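Local coordinates for superoxide dismutase (Leishmania major, PDB 4F2N), which catalyses, as an iron-dependent superoxide dismutase, the conversion of superoxide into molecular oxygen and hydrogen peroxide, at residues S154-L159 and D171-A176. Numbering follows the deposited sequence.
Sequences SGWTWL and DSTSNA
With T173 OG1 set between the backbone N and carbonyl carbon (chi1 55°) and W158 CG beside its own backbone N (chi1 -59°), the hydroxyl meets the indole N-H across the strand pair. The W158 NE1 to T173 OG1 bond measures 3.0 Å and is nearly straight (169°), the oxygen lying almost in the ring plane; T173 CG2 packs beside the same nitrogen. OG1 also hydrogen-bonds G177 O and lies against CB of W156; T173, W156 and W158 all project from one face of an antiparallel hairpin. On the other face T157 OG1 and S172 OG share a weak 3.4 Å hydrogen bond. Main-chain bonds join W156 with T173 and W158 with D171 in both directions. G155 brings its CA within 3.3 Å of T173 O, a close CA-H...O contact. Beyond the strand end, N175 N donates to S154 O (2.8 Å), and a water that accepts from S154 N is placed to donate to N175 OD1. N175 O sits in the W156 ring plane, 3.2 Å from CD1. W156 NE1 hydrogen-bonds Q104 OE1, and the side chain, about 4 Å from the iron, meets the metal ligand H108 edge-to-face. Strand 155-161 is central in the C-terminal domain sheet, between 168-174 and 185-191; helix 96-113 packs on the tryptophan face and helix 137-149 on the T157 and S172 face.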
ATOM      1  N   SER B 154       2.755   0.095  -1.021  1.00 16.39           N
ATOM      2  CA  SER B 154       2.476   1.539  -1.146  1.00 15.82           C
ATOM      3  C   SER B 154       3.759   2.343  -1.059  1.00 15.66           C
ATOM      4  O   SER B 154       4.683   1.970  -0.306  1.00 15.36           O
ATOM      5  CB  SER B 154       1.555   2.005  -0.018  1.00 15.92           C
ATOM      6  OG  SER B 154       0.422   1.148   0.113  1.00 16.45           O
ATOM      7  N   GLY B 155       3.825   3.457  -1.759  1.00 14.94           N
ATOM      8  CA  GLY B 155       4.928   4.406  -1.494  1.00 15.55           C
ATOM      9  C   GLY B 155       5.024   5.484  -2.544  1.00 15.72           C
ATOM     10  O   GLY B 155       4.039   5.789  -3.220  1.00 16.30           O
ATOM     11  N   TRP B 156       6.240   5.988  -2.717  1.00 16.19           N
ATOM     12  CA  TRP B 156       6.542   7.170  -3.519  1.00 16.51           C
ATOM     13  C   TRP B 156       7.823   6.926  -4.269  1.00 16.44           C
ATOM     14  O   TRP B 156       8.774   6.280  -3.743  1.00 17.01           O
ATOM     15  CB  TRP B 156       6.723   8.403  -2.581  1.00 16.29           C
ATOM     16  CG  TRP B 156       5.476   8.710  -1.786  1.00 16.39           C
ATOM     17  CD1 TRP B 156       5.080   8.143  -0.564  1.00 16.96           C
ATOM     18  CD2 TRP B 156       4.416   9.676  -2.125  1.00 16.44           C
ATOM     19  NE1 TRP B 156       3.879   8.669  -0.147  1.00 16.99           N
ATOM     20  CE2 TRP B 156       3.415   9.578  -1.057  1.00 16.65           C
ATOM     21  CE3 TRP B 156       4.202  10.568  -3.180  1.00 16.74           C
ATOM     22  CZ2 TRP B 156       2.288  10.359  -1.041  1.00 16.95           C
ATOM     23  CZ3 TRP B 156       3.023  11.361  -3.168  1.00 16.64           C
ATOM     24  CH2 TRP B 156       2.099  11.256  -2.124  1.00 16.76           C
ATOM     25  N   THR B 157       7.882   7.462  -5.477  1.00 16.91           N
ATOM     26  CA  THR B 157       9.112   7.467  -6.251  1.00 17.62           C
ATOM     27  C   THR B 157       9.519   8.937  -6.481  1.00 17.23           C
ATOM     28  O   THR B 157       8.679   9.786  -6.829  1.00 16.92           O
ATOM     29  CB  THR B 157       8.914   6.741  -7.589  1.00 18.61           C
ATOM     30  OG1 THR B 157       8.557   5.390  -7.297  1.00 21.88           O
ATOM     31  CG2 THR B 157      10.205   6.725  -8.413  1.00 18.84           C
ATOM     32  N   TRP B 158      10.805   9.209  -6.318  1.00 16.75           N
ATOM     33  CA  TRP B 158      11.296  10.581  -6.211  1.00 16.51           C
ATOM     34  C   TRP B 158      12.423  10.836  -7.143  1.00 16.17           C
ATOM     35  O   TRP B 158      13.259   9.953  -7.381  1.00 16.35           O
ATOM     36  CB  TRP B 158      11.889  10.767  -4.808  1.00 16.46           C
ATOM     37  CG  TRP B 158      10.922  10.511  -3.682  1.00 16.69           C
ATOM     38  CD1 TRP B 158      10.672   9.299  -3.021  1.00 16.52           C
ATOM     39  CD2 TRP B 158      10.067  11.497  -3.008  1.00 16.85           C
ATOM     40  NE1 TRP B 158       9.740   9.471  -2.038  1.00 16.44           N
ATOM     41  CE2 TRP B 158       9.322  10.752  -1.974  1.00 16.57           C
ATOM     42  CE3 TRP B 158       9.844  12.876  -3.156  1.00 16.81           C
ATOM     43  CZ2 TRP B 158       8.404  11.374  -1.120  1.00 16.99           C
ATOM     44  CZ3 TRP B 158       8.900  13.501  -2.303  1.00 17.15           C
ATOM     45  CH2 TRP B 158       8.209  12.756  -1.289  1.00 17.15           C
ATOM     46  N   LEU B 159      12.498  12.063  -7.635  1.00 18.90           N
ATOM     47  CA  LEU B 159      13.749  12.606  -8.200  1.00 17.68           C
ATOM     48  C   LEU B 159      14.264  13.631  -7.193  1.00 17.81           C
ATOM     49  O   LEU B 159      13.547  14.571  -6.829  1.00 19.18           O
ATOM     50  CB  LEU B 159      13.498  13.269  -9.571  1.00 18.42           C
ATOM     51  CG  LEU B 159      14.701  13.919 -10.290  1.00 18.07           C
ATOM     52  CD1 LEU B 159      15.758  12.886 -10.655  1.00 17.43           C
ATOM     53  CD2 LEU B 159      14.192  14.609 -11.556  1.00 20.03           C
ATOM     54  N   ASP B 171      14.995   7.800  -6.169  1.00 22.74           N
ATOM     55  CA  ASP B 171      14.875   7.100  -4.907  1.00 26.06           C
ATOM     56  C   ASP B 171      13.414   6.671  -4.749  1.00 26.19           C
ATOM     57  O   ASP B 171      12.533   7.421  -5.117  1.00 25.76           O
ATOM     58  CB  ASP B 171      15.241   8.090  -3.798  1.00 29.50           C
ATOM     59  CG  ASP B 171      15.490   7.430  -2.475  1.00 36.56           C
ATOM     60  OD1 ASP B 171      16.184   6.380  -2.457  1.00 42.74           O
ATOM     61  OD2 ASP B 171      15.016   7.973  -1.437  1.00 40.05           O
ATOM     62  N   SER B 172      13.169   5.474  -4.231  1.00 21.28           N
ATOM     63  CA  SER B 172      11.812   5.018  -3.903  1.00 20.56           C
ATOM     64  C   SER B 172      11.705   4.900  -2.410  1.00 19.75           C
ATOM     65  O   SER B 172      12.660   4.458  -1.750  1.00 19.10           O
ATOM     66  CB  SER B 172      11.560   3.661  -4.540  1.00 22.10           C
ATOM     67  OG  SER B 172      11.279   3.856  -5.910  1.00 23.30           O
ATOM     68  N   THR B 173      10.558   5.291  -1.851  1.00 18.68           N
ATOM     69  CA  THR B 173      10.322   5.068  -0.435  1.00 18.15           C
ATOM     70  C   THR B 173       9.048   4.208  -0.257  1.00 17.69           C
ATOM     71  O   THR B 173       8.211   4.124  -1.167  1.00 17.33           O
ATOM     72  CB  THR B 173      10.164   6.388   0.346  1.00 17.94           C
ATOM     73  OG1 THR B 173       9.115   7.182  -0.262  1.00 17.28           O
ATOM     74  CG2 THR B 173      11.515   7.208   0.368  1.00 18.75           C
ATOM     75  N   SER B 174       8.933   3.578   0.901  1.00 17.09           N
ATOM     76  CA  SER B 174       7.770   2.760   1.249  1.00 17.11           C
ATOM     77  C   SER B 174       6.813   3.611   2.119  1.00 16.90           C
ATOM     78  O   SER B 174       7.263   4.319   3.041  1.00 16.60           O
ATOM     79  CB  SER B 174       8.256   1.534   2.047  1.00 17.82           C
ATOM     80  OG  SER B 174       7.183   0.811   2.668  1.00 18.05           O
ATOM     81  N   ASN B 175       5.515   3.483   1.863  1.00 16.23           N
ATOM     82  CA  ASN B 175       4.481   4.052   2.758  1.00 16.31           C
ATOM     83  C   ASN B 175       4.599   5.581   2.879  1.00 16.68           C
ATOM     84  O   ASN B 175       4.381   6.252   1.884  1.00 16.28           O
ATOM     85  CB  ASN B 175       4.448   3.343   4.124  1.00 16.04           C
ATOM     86  CG  ASN B 175       3.967   1.889   3.992  1.00 16.13           C
ATOM     87  OD1 ASN B 175       3.441   1.519   2.942  1.00 15.46           O
ATOM     88  ND2 ASN B 175       4.155   1.065   5.041  1.00 15.76           N
ATOM     89  N   ALA B 176       4.920   6.101   4.068  1.00 16.74           N
ATOM     90  CA  ALA B 176       5.047   7.553   4.246  1.00 17.75           C
ATOM     91  C   ALA B 176       6.481   8.049   4.092  1.00 18.31           C
ATOM     92  O   ALA B 176       6.749   9.233   4.265  1.00 18.63           O
ATOM     93  CB  ALA B 176       4.473   8.009   5.593  1.00 17.54           C
TER
HETATM   94  O   HOH W   1       2.561  -0.627   1.730  1.00 14.30           O
HETATM   95  O   HOH W   2       5.703  -0.409   0.768  1.00 15.13           O